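Local coordinates for protein putative oxidoreductase YfjR (Streptomyces aurantiacus, PDB 4OQZ) that reduces imines with S selectivity, probably using NADPH bound by its Rossmann-type domain, and takes part in the reductive amination of ketones, at residues M236-A239 against S240-V244; R259-L262 against D263-R267; S277-S280 against V281-L284; H246-D250 against S251-T255; P178-L181 against S182-A186. All coordinates share one frame; numbering follows the deposited sequence.

Overall arrangement
All five contacts are local, between residues three to five apart, and all lie in the helical C-terminal domain, touching the second subunit. Contact 5, on helix 163-191, is fully buried; contact 3 is buried but for K283 and L284; contacts 1, 2 and 4 are partly buried. Contacts 1 and 4 share helix 234-250, its first half and its C-terminal end. Contact 2, on the following helix, meets contact 1, with centres about 9 Å apart, and also touches contact 3. Chemistry follows place: regular helix bonds with aromatic rings over carbonyls in contacts 1, 2 and 5, a serine-lysine bond in contact 3, and a Schellman ending in contact 4, which Q185 ties to contact 5.

Contact 1 (M236-A239 against S240-V244); sequences MGVA and SMEHV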
loop_
_atom_site.group_PDB
_atom_site.type_symbol
_atom_site.label_atom_id
_atom_site.label_comp_id
_atom_site.label_asym_id
_atom_site.label_seq_id
_atom_site.Cartn_x
_atom_site.Cartn_y
_atom_site.Cartn_z
ATOM N N MET A 236 -2.924 19.944 0.756
ATOM C CA MET A 236 -2.623 19.497 -0.607
ATOM C C MET A 236 -2.955 18.010 -0.754
ATOM O O MET A 236 -3.297 17.578 -1.846
ATOM C CB MET A 236 -1.159 19.727 -0.975
ATOM C CG MET A 236 -0.660 21.122 -0.697
ATOM S SD MET A 236 1.124 21.310 -1.013
ATOM C CE MET A 236 1.793 19.593 -0.618
ATOM N N GLY A 237 -2.829 17.252 0.336
ATOM C CA GLY A 237 -3.185 15.838 0.397
ATOM C C GLY A 237 -4.681 15.673 0.261
ATOM O O GLY A 237 -5.153 14.845 -0.527
ATOM N N VAL A 238 -5.436 16.514 0.995
ATOM C CA VAL A 238 -6.902 16.597 0.952
ATOM C C VAL A 238 -7.329 16.867 -0.496
ATOM O O VAL A 238 -8.206 16.172 -1.002
ATOM C CB VAL A 238 -7.478 17.698 1.901
ATOM C CG1 VAL A 238 -8.998 17.779 1.794
ATOM C CG2 VAL A 238 -7.062 17.471 3.350
ATOM N N ALA A 239 -6.706 17.873 -1.149
ATOM C CA ALA A 239 -7.029 18.280 -2.524
ATOM C C ALA A 239 -6.674 17.210 -3.536
ATOM O O ALA A 239 -7.373 17.066 -4.529
ATOM C CB ALA A 239 -6.328 19.586 -2.872
ATOM N N SER A 240 -5.584 16.466 -3.297
ATOM C CA SER A 240 -5.155 15.401 -4.180
ATOM C C SER A 240 -6.168 14.254 -4.080
ATOM O O SER A 240 -6.599 13.722 -5.105
ATOM C CB SER A 240 -3.744 14.948 -3.828
ATOM O OG SER A 240 -3.315 13.923 -4.708
ATOM N N MET A 241 -6.610 13.944 -2.848
ATOM C CA MET A 241 -7.619 12.919 -2.633
ATOM C C MET A 241 -8.994 13.305 -3.207
ATOM O O MET A 241 -9.720 12.416 -3.660
ATOM C CB MET A 241 -7.695 12.501 -1.164
ATOM C CG MET A 241 -6.749 11.380 -0.815
ATOM S SD MET A 241 -6.655 10.023 -2.024
ATOM C CE MET A 241 -8.377 9.342 -1.956
ATOM N N GLU A 242 -9.316 14.619 -3.249
ATOM C CA GLU A 242 -10.566 15.133 -3.841
ATOM C C GLU A 242 -10.556 14.811 -5.342
ATOM O O GLU A 242 -11.560 14.350 -5.867
ATOM C CB GLU A 242 -10.715 16.657 -3.632
ATOM C CG GLU A 242 -10.973 17.096 -2.198
ATOM C CD GLU A 242 -12.300 17.747 -1.853
ATOM O OE1 GLU A 242 -12.359 18.407 -0.790
ATOM O OE2 GLU A 242 -13.285 17.574 -2.609
ATOM N N HIS A 243 -9.390 14.985 -6.001
ATOM C CA HIS A 243 -9.164 14.688 -7.417
ATOM C C HIS A 243 -9.311 13.196 -7.711
ATOM O O HIS A 243 -9.939 12.850 -8.718
ATOM C CB HIS A 243 -7.784 15.216 -7.867
ATOM C CG HIS A 243 -7.650 16.709 -7.804
ATOM N ND1 HIS A 243 -8.762 17.547 -7.866
ATOM C CD2 HIS A 243 -6.539 17.473 -7.697
ATOM C CE1 HIS A 243 -8.289 18.778 -7.781
ATOM N NE2 HIS A 243 -6.958 18.786 -7.678
ATOM N N VAL A 244 -8.745 12.311 -6.828
ATOM C CA VAL A 244 -8.860 10.847 -6.918
ATOM C C VAL A 244 -10.361 10.506 -6.841
ATOM O O VAL A 244 -10.863 9.804 -7.717
ATOM C CB VAL A 244 -8.005 10.108 -5.841
ATOM C CG1 VAL A 244 -8.388 8.625 -5.732
ATOM C CG2 VAL A 244 -6.500 10.247 -6.137
#
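The backbone oxygen of G237 receives the amide of M241, with M241 N to G237 O at 2.9 Å and an N-H...O angle of 161°. Three further bonds of the same i to i+4 type surround it, from S240 to M236, E242 to V238 and H243 to A239, so this is an uninterrupted alpha-helix. The E242-V238 bond is more bent, at 140°, and the CG of E242 leans on the same V238 oxygen. The last is the longest of the four, with H243 N 3.3 Å from A239 O. That oxygen also lies 3.2 Å above the plane of the H243 imidazole, over its centre; CG of H243 is anti to its own carbonyl carbon (chi1 -64°), which swings the ring back over the preceding turn. The carbonyl thus faces the ring while accepting the amide of the same residue. CB of S240 rests 3.3 Å from M236 O, whereas its OG, turned anti to the backbone N, bonds NE1 of W177 of the second subunit. E242 reaches past V238, its OE1 4.3 Å from V238 CG1, and that oxygen bonds H266 NE2. Helix 234-250 therefore works with two neighbours: V238, M241 and E242 pack on helix 256-269 of the same chain, while S240, M241 and H243 meet the second subunit.

Contact 2 (R259-L262 against D263-R267); sequences RAVL and DAFHR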
loop_
_atom_site.group_PDB
_atom_site.type_symbol
_atom_site.label_atom_id
_atom_site.label_comp_id
_atom_site.label_asym_id
_atom_site.label_seq_id
_atom_site.Cartn_x
_atom_site.Cartn_y
_atom_site.Cartn_z
ATOM N N ARG A 259 -13.089 7.767 -0.869
ATOM C CA ARG A 259 -13.637 8.780 0.023
ATOM C C ARG A 259 -13.271 8.507 1.469
ATOM O O ARG A 259 -12.956 9.439 2.186
ATOM C CB ARG A 259 -15.128 9.141 -0.213
ATOM C CG ARG A 259 -16.152 8.026 -0.061
ATOM C CD ARG A 259 -17.587 8.527 -0.288
ATOM N NE ARG A 259 -17.849 8.968 -1.666
ATOM C CZ ARG A 259 -17.770 10.230 -2.094
ATOM N NH1 ARG A 259 -18.038 10.525 -3.359
ATOM N NH2 ARG A 259 -17.443 11.207 -1.254
ATOM N N ALA A 260 -13.173 7.233 1.853
ATOM C CA ALA A 260 -12.733 6.811 3.191
ATOM C C ALA A 260 -11.349 7.385 3.522
ATOM O O ALA A 260 -11.134 7.858 4.644
ATOM C CB ALA A 260 -12.686 5.297 3.252
ATOM N N VAL A 261 -10.432 7.397 2.519
ATOM C CA VAL A 261 -9.075 7.968 2.621
ATOM C C VAL A 261 -9.192 9.494 2.703
ATOM O O VAL A 261 -8.588 10.098 3.586
ATOM C CB VAL A 261 -8.165 7.493 1.451
ATOM C CG1 VAL A 261 -6.819 8.225 1.432
ATOM C CG2 VAL A 261 -7.976 5.984 1.485
ATOM N N LEU A 262 -9.981 10.113 1.794
ATOM C CA LEU A 262 -10.251 11.561 1.783
ATOM C C LEU A 262 -10.825 11.993 3.129
ATOM O O LEU A 262 -10.397 13.013 3.654
ATOM C CB LEU A 262 -11.244 11.926 0.650
ATOM C CG LEU A 262 -11.902 13.329 0.636
ATOM C CD1 LEU A 262 -10.884 14.446 0.374
ATOM C CD2 LEU A 262 -12.970 13.395 -0.410
ATOM N N ASP A 263 -11.784 11.211 3.688
ATOM C CA ASP A 263 -12.441 11.494 4.977
ATOM C C ASP A 263 -11.426 11.647 6.099
ATOM O O ASP A 263 -11.561 12.576 6.886
ATOM C CB ASP A 263 -13.486 10.417 5.344
ATOM C CG ASP A 263 -14.771 10.415 4.521
ATOM O OD1 ASP A 263 -15.235 11.517 4.126
ATOM O OD2 ASP A 263 -15.350 9.320 4.329
ATOM N N ALA A 264 -10.388 10.772 6.140
ATOM C CA ALA A 264 -9.317 10.831 7.138
ATOM C C ALA A 264 -8.432 12.072 6.984
ATOM O O ALA A 264 -7.990 12.608 7.994
ATOM C CB ALA A 264 -8.476 9.573 7.097
ATOM N N PHE A 265 -8.216 12.554 5.745
ATOM C CA PHE A 265 -7.435 13.753 5.454
ATOM C C PHE A 265 -8.218 15.018 5.753
ATOM O O PHE A 265 -7.654 15.919 6.374
ATOM C CB PHE A 265 -6.929 13.756 4.011
ATOM C CG PHE A 265 -5.862 12.729 3.689
ATOM C CD1 PHE A 265 -5.208 12.033 4.703
ATOM C CD2 PHE A 265 -5.476 12.494 2.375
ATOM C CE1 PHE A 265 -4.217 11.086 4.400
ATOM C CE2 PHE A 265 -4.472 11.567 2.076
ATOM C CZ PHE A 265 -3.856 10.865 3.089
ATOM N N HIS A 266 -9.510 15.092 5.308
ATOM C CA HIS A 266 -10.432 16.221 5.543
ATOM C C HIS A 266 -10.596 16.383 7.049
ATOM O O HIS A 266 -10.428 17.489 7.564
ATOM C CB HIS A 266 -11.789 16.002 4.848
ATOM C CG HIS A 266 -12.217 17.158 3.992
ATOM N ND1 HIS A 266 -12.536 18.400 4.548
ATOM C CD2 HIS A 266 -12.402 17.219 2.652
ATOM C CE1 HIS A 266 -12.878 19.172 3.526
ATOM N NE2 HIS A 266 -12.807 18.508 2.364
ATOM N N ARG A 267 -10.860 15.263 7.757
ATOM C CA ARG A 267 -10.876 15.185 9.215
ATOM C C ARG A 267 -9.382 15.208 9.498
ATOM O O ARG A 267 -8.639 14.461 8.882
ATOM C CB ARG A 267 -11.523 13.859 9.669
ATOM C CG ARG A 267 -11.191 13.403 11.082
ATOM C CD ARG A 267 -10.603 12.005 11.050
ATOM N NE ARG A 267 -11.569 10.980 11.450
ATOM C CZ ARG A 267 -11.338 10.045 12.370
ATOM N NH1 ARG A 267 -12.281 9.165 12.682
ATOM N NH2 ARG A 267 -10.162 9.982 12.985
#
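Backbone bonds of the i to i+4 kind join R259-L262 to D263-R267, but unevenly: D263 N lies 2.6 Å from R259 O, while A264 N to A260 O is a weak bond at 3.4 Å. This is one alpha-helix, 256-269, of the C-terminal domain, with its side chains divided between helix 234-250 and the second subunit. The amide of H266 meets L262 O almost straight, at an N-H...O angle of 173°, and F265 N bonds V261 O. Both oxygens take a weak i+3 donor besides the i+4 one: A264 N at V261 O and F265 N at L262 O. Above the backbone, V261 and F265 run side by side and point the same way, CG1 of V261 4.1 Å from CE2 of F265. With its CG anti to the carbonyl carbon (chi1 -69°), the phenyl ring comes over V261 O, which sits 3.8 Å above the ring plane and towards its rim. W177 of the second subunit meets this ring with planes at about 80°, and V238 and M241 pack on F265 from helix 234-250. V261 itself packs on P178 of the second subunit. L262 and H266 form a second parallel pair, and here the leucine methyl arrives at the imidazole edge, near its plane, while L262 also packs on E242. The edge contact itself runs from L262 CD1 to H266 CD2, at 3.9 Å.

Contact 3 (S277-S280 against V281-L284); sequences SFSS and VIKL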
loop_
_atom_site.group_PDB
_atom_site.type_symbol
_atom_site.label_atom_id
_atom_site.label_comp_id
_atom_site.label_asym_id
_atom_site.label_seq_id
_atom_site.Cartn_x
_atom_site.Cartn_y
_atom_site.Cartn_z
ATOM N N SER A 277 1.850 18.548 8.307
ATOM C CA SER A 277 2.129 17.415 7.424
ATOM C C SER A 277 0.953 16.466 7.415
ATOM O O SER A 277 0.259 16.336 8.426
ATOM C CB SER A 277 3.378 16.655 7.862
ATOM O OG SER A 277 3.597 15.511 7.031
ATOM N N PHE A 278 0.772 15.742 6.298
ATOM C CA PHE A 278 -0.278 14.726 6.202
ATOM C C PHE A 278 -0.098 13.593 7.250
ATOM O O PHE A 278 -1.031 12.853 7.536
ATOM C CB PHE A 278 -0.460 14.253 4.749
ATOM C CG PHE A 278 0.376 13.081 4.303
ATOM C CD1 PHE A 278 -0.227 11.903 3.869
ATOM C CD2 PHE A 278 1.760 13.180 4.230
ATOM C CE1 PHE A 278 0.543 10.837 3.416
ATOM C CE2 PHE A 278 2.535 12.103 3.814
ATOM C CZ PHE A 278 1.924 10.942 3.380
ATOM N N SER A 279 1.078 13.530 7.871
ATOM C CA SER A 279 1.406 12.626 8.970
ATOM C C SER A 279 0.641 13.039 10.248
ATOM O O SER A 279 0.399 12.208 11.127
ATOM C CB SER A 279 2.905 12.680 9.243
ATOM O OG SER A 279 3.284 11.731 10.226
ATOM N N SER A 280 0.253 14.334 10.350
ATOM C CA SER A 280 -0.451 14.847 11.525
ATOM C C SER A 280 -1.709 14.061 11.899
ATOM O O SER A 280 -2.063 14.044 13.065
ATOM C CB SER A 280 -0.745 16.338 11.393
ATOM O OG SER A 280 -1.509 16.793 12.495
ATOM N N VAL A 281 -2.339 13.349 10.955
ATOM C CA VAL A 281 -3.522 12.567 11.299
ATOM C C VAL A 281 -3.272 11.455 12.334
ATOM O O VAL A 281 -4.202 11.082 13.041
ATOM C CB VAL A 281 -4.433 12.154 10.119
ATOM C CG1 VAL A 281 -5.779 12.849 10.208
ATOM C CG2 VAL A 281 -3.776 12.409 8.769
ATOM N N ILE A 282 -2.015 10.959 12.461
ATOM C CA ILE A 282 -1.655 9.931 13.465
ATOM C C ILE A 282 -2.149 10.326 14.872
ATOM O O ILE A 282 -2.727 9.486 15.571
ATOM C CB ILE A 282 -0.131 9.597 13.469
ATOM C CG1 ILE A 282 0.295 8.906 12.161
ATOM C CG2 ILE A 282 0.249 8.715 14.676
ATOM C CD1 ILE A 282 1.743 8.918 11.912
ATOM N N LYS A 283 -1.929 11.602 15.276
ATOM C CA LYS A 283 -2.356 12.104 16.595
ATOM C C LYS A 283 -3.872 12.017 16.860
ATOM O O LYS A 283 -4.286 12.007 18.019
ATOM C CB LYS A 283 -1.684 13.429 17.039
ATOM C CG LYS A 283 -1.649 14.556 16.018
ATOM C CD LYS A 283 -0.374 15.390 16.131
ATOM C CE LYS A 283 -0.646 16.871 16.291
ATOM N NZ LYS A 283 -0.745 17.594 14.989
ATOM N N LEU A 284 -4.675 11.825 15.788
ATOM C CA LEU A 284 -6.115 11.597 15.890
ATOM C C LEU A 284 -6.425 10.100 15.933
ATOM O O LEU A 284 -7.497 9.724 16.406
ATOM C CB LEU A 284 -6.876 12.240 14.731
ATOM C CG LEU A 284 -6.931 13.751 14.690
ATOM C CD1 LEU A 284 -7.417 14.206 13.366
ATOM C CD2 LEU A 284 -7.853 14.324 15.798
#
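A short turn leads into the weakly bonded C-terminal helix 282-285, and the residues S279 to K283 wind it up with i to i+3 bonds. I282 N gives to S279 O at 3.0 Å, K283 N to S280 O at 3.3 Å. In both cases the donor stands above the carbonyl plane, by 36° and 47°, as expected of a winding tighter than an alpha-helix. Side chains bridge the same turn. K283 has CG between its backbone N and carbonyl carbon (chi1 48°), and further bends in the chain lay CG 3.0 Å from S280 O and curl the amine back to the serine. S280 OG also receives a weak hydrogen bond from G274 N, so the lysine is one of two donors to it. On another side of the turn, the CD1 methyl of I282 lies 3.6 Å from S279 OG; both residues pack on I222 of helix 211-224 and on W184 of the second subunit. F278 sets its ring edge-to-face with Y218 and, across the dimer interface, with W177 of the second subunit. K283 NZ gives a hydrogen bond to S280 OG, 2.7 Å.

Contact 4 (H246-D250 against S251-T255); sequences HTNAD and SGVDT
S251 folds back on T247 at the Schellman motif that ends helix 234-250. Its CB stands 3.5 Å from T247 O, and OG, anti to the carbonyl carbon (chi1 -48°), goes on to bond that oxygen at 2.8 Å, nearly along the C=O axis. The backbone N of S251 gives to the same oxygen at 3.3 Å from above the carbonyl plane, so one carbonyl of the last turn is gripped twice by one residue. G252 then leaves helical angles with positive phi (81°), a conformation glycine adopts readily, and two weak bonds run back: G252 N to A249 O and V253 N to N248 O. The N248 and V253 side chains cross obliquely, OD1 of N248 3.5 Å from CG1 of V253. The N248 amide is satisfied beyond this turn, ND2 by V244 O and OD1 by Q185 NE2, which also bonds D254 O and so ties the loop to helix 163-191. T255 stands at the N-cap of helix 256-269, though its side chain makes no capping bond; OG1 instead bonds R259 NH1. The T255 methyl CG2 turns back to helix 234-250, 3.5 Å from A249 N and 3.7 Å from N248 CB.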
loop_
_atom_site.group_PDB
_atom_site.type_symbol
_atom_site.label_atom_id
_atom_site.label_comp_id
_atom_site.label_asym_id
_atom_site.label_seq_id
_atom_site.Cartn_x
_atom_site.Cartn_y
_atom_site.Cartn_z
ATOM N N HIS A 246 -12.903 12.538 -7.509
ATOM C CA HIS A 246 -13.599 13.077 -8.689
ATOM C C HIS A 246 -13.401 12.233 -9.944
ATOM O O HIS A 246 -14.380 11.920 -10.613
ATOM C CB HIS A 246 -13.278 14.562 -8.928
ATOM C CG HIS A 246 -14.109 15.501 -8.103
ATOM N ND1 HIS A 246 -15.379 15.891 -8.507
ATOM C CD2 HIS A 246 -13.823 16.102 -6.925
ATOM C CE1 HIS A 246 -15.819 16.712 -7.565
ATOM N NE2 HIS A 246 -14.919 16.864 -6.588
ATOM N N THR A 247 -12.155 11.792 -10.205
ATOM C CA THR A 247 -11.763 10.943 -11.340
ATOM C C THR A 247 -12.579 9.643 -11.366
ATOM O O THR A 247 -13.003 9.197 -12.439
ATOM C CB THR A 247 -10.249 10.651 -11.245
ATOM O OG1 THR A 247 -9.528 11.880 -11.229
ATOM C CG2 THR A 247 -9.736 9.793 -12.377
ATOM N N ASN A 248 -12.750 9.020 -10.198
ATOM C CA ASN A 248 -13.489 7.777 -10.052
ATOM C C ASN A 248 -14.986 8.028 -10.240
ATOM O O ASN A 248 -15.656 7.260 -10.935
ATOM C CB ASN A 248 -13.180 7.122 -8.709
ATOM C CG ASN A 248 -11.840 6.462 -8.676
ATOM O OD1 ASN A 248 -11.670 5.319 -9.095
ATOM N ND2 ASN A 248 -10.847 7.175 -8.198
ATOM N N ALA A 249 -15.491 9.144 -9.675
ATOM C CA ALA A 249 -16.900 9.538 -9.787
ATOM C C ALA A 249 -17.251 9.910 -11.236
ATOM O O ALA A 249 -18.360 9.621 -11.683
ATOM C CB ALA A 249 -17.198 10.701 -8.850
ATOM N N ASP A 250 -16.295 10.531 -11.970
ATOM C CA ASP A 250 -16.477 10.931 -13.371
ATOM C C ASP A 250 -16.597 9.720 -14.299
ATOM O O ASP A 250 -17.334 9.782 -15.278
ATOM C CB ASP A 250 -15.321 11.834 -13.850
ATOM C CG ASP A 250 -15.311 13.262 -13.325
ATOM O OD1 ASP A 250 -16.360 13.721 -12.816
ATOM O OD2 ASP A 250 -14.255 13.925 -13.438
ATOM N N SER A 251 -15.853 8.639 -13.994
ATOM C CA SER A 251 -15.786 7.401 -14.755
ATOM C C SER A 251 -16.899 6.406 -14.398
ATOM O O SER A 251 -16.983 5.343 -15.009
ATOM C CB SER A 251 -14.428 6.744 -14.540
ATOM O OG SER A 251 -13.374 7.673 -14.711
ATOM N N GLY A 252 -17.735 6.753 -13.420
ATOM C CA GLY A 252 -18.816 5.897 -12.942
ATOM C C GLY A 252 -18.342 4.841 -11.959
ATOM O O GLY A 252 -19.147 4.044 -11.470
ATOM N N VAL A 253 -17.024 4.830 -11.662
ATOM C CA VAL A 253 -16.365 3.897 -10.740
ATOM C C VAL A 253 -16.764 4.253 -9.293
ATOM O O VAL A 253 -16.964 5.426 -8.983
ATOM C CB VAL A 253 -14.809 3.908 -10.950
ATOM C CG1 VAL A 253 -14.097 2.950 -10.004
ATOM C CG2 VAL A 253 -14.441 3.585 -12.396
ATOM N N ASP A 254 -16.873 3.237 -8.425
ATOM C CA ASP A 254 -17.190 3.357 -6.998
ATOM C C ASP A 254 -16.132 4.197 -6.242
ATOM O O ASP A 254 -14.933 3.945 -6.368
ATOM C CB ASP A 254 -17.324 1.944 -6.396
ATOM C CG ASP A 254 -17.868 1.878 -4.985
ATOM O OD1 ASP A 254 -19.092 2.123 -4.806
ATOM O OD2 ASP A 254 -17.093 1.502 -4.068
ATOM N N THR A 255 -16.586 5.208 -5.478
ATOM C CA THR A 255 -15.736 6.115 -4.694
ATOM C C THR A 255 -15.674 5.795 -3.192
ATOM O O THR A 255 -15.115 6.604 -2.453
ATOM C CB THR A 255 -16.127 7.597 -4.914
ATOM O OG1 THR A 255 -17.488 7.824 -4.521
ATOM C CG2 THR A 255 -15.887 8.070 -6.326
#

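Contact 5 (P178-L181 against S182-A186); sequences PAML and SYWQA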
loop_
_atom_site.group_PDB
_atom_site.type_symbol
_atom_site.label_atom_id
_atom_site.label_comp_id
_atom_site.label_asym_id
_atom_site.label_seq_id
_atom_site.Cartn_x
_atom_site.Cartn_y
_atom_site.Cartn_z
ATOM N N PRO A 178 -5.460 -3.153 2.721
ATOM C CA PRO A 178 -5.688 -1.889 2.002
ATOM C C PRO A 178 -4.814 -1.732 0.786
ATOM O O PRO A 178 -5.277 -1.138 -0.171
ATOM C CB PRO A 178 -5.338 -0.811 3.048
ATOM C CG PRO A 178 -5.436 -1.500 4.361
ATOM C CD PRO A 178 -4.946 -2.883 4.083
ATOM N N ALA A 179 -3.544 -2.197 0.818
ATOM C CA ALA A 179 -2.687 -2.115 -0.361
ATOM C C ALA A 179 -3.333 -2.871 -1.510
ATOM O O ALA A 179 -3.531 -2.320 -2.602
ATOM C CB ALA A 179 -1.324 -2.701 -0.060
ATOM N N MET A 180 -3.797 -4.100 -1.232
ATOM C CA MET A 180 -4.477 -4.899 -2.256
ATOM C C MET A 180 -5.782 -4.297 -2.712
ATOM O O MET A 180 -6.055 -4.323 -3.919
ATOM C CB MET A 180 -4.658 -6.359 -1.837
ATOM C CG MET A 180 -3.347 -7.158 -1.761
ATOM S SD MET A 180 -2.245 -7.074 -3.215
ATOM C CE MET A 180 -3.303 -7.849 -4.472
ATOM N N LEU A 181 -6.541 -3.696 -1.772
ATOM C CA LEU A 181 -7.786 -3.009 -2.062
ATOM C C LEU A 181 -7.568 -1.760 -2.917
ATOM O O LEU A 181 -8.405 -1.491 -3.790
ATOM C CB LEU A 181 -8.551 -2.675 -0.780
ATOM C CG LEU A 181 -9.983 -2.082 -0.964
ATOM C CD1 LEU A 181 -10.873 -3.007 -1.823
ATOM C CD2 LEU A 181 -10.639 -1.841 0.354
ATOM N N SER A 182 -6.420 -1.028 -2.705
ATOM C CA SER A 182 -6.086 0.155 -3.505
ATOM C C SER A 182 -5.773 -0.300 -4.922
ATOM O O SER A 182 -6.097 0.403 -5.882
ATOM C CB SER A 182 -4.970 0.974 -2.875
ATOM O OG SER A 182 -3.691 0.404 -3.131
ATOM N N TYR A 183 -5.169 -1.485 -5.048
ATOM C CA TYR A 183 -4.945 -2.099 -6.365
ATOM C C TYR A 183 -6.292 -2.462 -7.003
ATOM O O TYR A 183 -6.486 -2.175 -8.179
ATOM C CB TYR A 183 -3.959 -3.290 -6.323
ATOM C CG TYR A 183 -3.672 -3.872 -7.699
ATOM C CD1 TYR A 183 -3.304 -3.050 -8.762
ATOM C CD2 TYR A 183 -3.808 -5.234 -7.943
ATOM C CE1 TYR A 183 -3.028 -3.570 -10.019
ATOM C CE2 TYR A 183 -3.590 -5.766 -9.220
ATOM C CZ TYR A 183 -3.215 -4.924 -10.260
ATOM O OH TYR A 183 -2.974 -5.405 -11.517
ATOM N N TRP A 184 -7.266 -2.991 -6.227
ATOM C CA TRP A 184 -8.583 -3.329 -6.820
ATOM C C TRP A 184 -9.241 -2.038 -7.282
ATOM O O TRP A 184 -9.826 -2.012 -8.350
ATOM C CB TRP A 184 -9.525 -4.074 -5.860
ATOM C CG TRP A 184 -9.093 -5.402 -5.287
ATOM C CD1 TRP A 184 -9.659 -6.025 -4.215
ATOM C CD2 TRP A 184 -8.094 -6.307 -5.792
ATOM N NE1 TRP A 184 -9.026 -7.220 -3.969
ATOM C CE2 TRP A 184 -8.073 -7.427 -4.930
ATOM C CE3 TRP A 184 -7.154 -6.251 -6.839
ATOM C CZ2 TRP A 184 -7.179 -8.493 -5.104
ATOM C CZ3 TRP A 184 -6.291 -7.319 -7.018
ATOM C CH2 TRP A 184 -6.309 -8.420 -6.157
ATOM N N GLN A 185 -9.046 -0.931 -6.518
ATOM C CA GLN A 185 -9.547 0.384 -6.907
ATOM C C GLN A 185 -8.893 0.939 -8.204
ATOM O O GLN A 185 -9.582 1.551 -9.022
ATOM C CB GLN A 185 -9.384 1.377 -5.753
ATOM C CG GLN A 185 -10.027 2.721 -6.028
ATOM C CD GLN A 185 -11.521 2.713 -5.883
ATOM O OE1 GLN A 185 -12.087 2.076 -4.984
ATOM N NE2 GLN A 185 -12.193 3.429 -6.767
ATOM N N ALA A 186 -7.578 0.715 -8.375
ATOM C CA ALA A 186 -6.779 1.139 -9.530
ATOM C C ALA A 186 -7.238 0.379 -10.767
ATOM O O ALA A 186 -7.446 0.984 -11.824
ATOM C CB ALA A 186 -5.300 0.847 -9.266
#
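M180 and W184 both carry CG anti to the carbonyl carbon (chi1 -69° and -60°), which slants the methionine, bent again at its next two torsions, over towards the indole. The contact is about two and a half turns of alpha-helix on the long interdomain helix 163-191, and all the residues that touch are buried. CE of M180 reaches CH2 of W184 at 3.5 Å and, more loosely, CD2 of Y183 at 4.4 Å. M180 O accepts W184 N at 2.9 Å and also lies 3.3 Å above the indole plane, offset towards its rim. L181 CD1 lies 4.0 Å from W184 CD1. W184 serves the dimer too: it stands edge-to-face with Y218, meets the F278 ring with planes at about 60° and packs on I282, all of the second subunit. Outside these turns Y183 OH bonds A197 O, and L181 and Q185 pack on F257. P178 has no amide hydrogen, and the helix is kinked where its N lacks a bond to the preceding turn. Just after it, A179 O takes two donors, Y183 N at 3.1 Å and the hydroxyl of S182, whose OG lies 2.8 Å from A179 O.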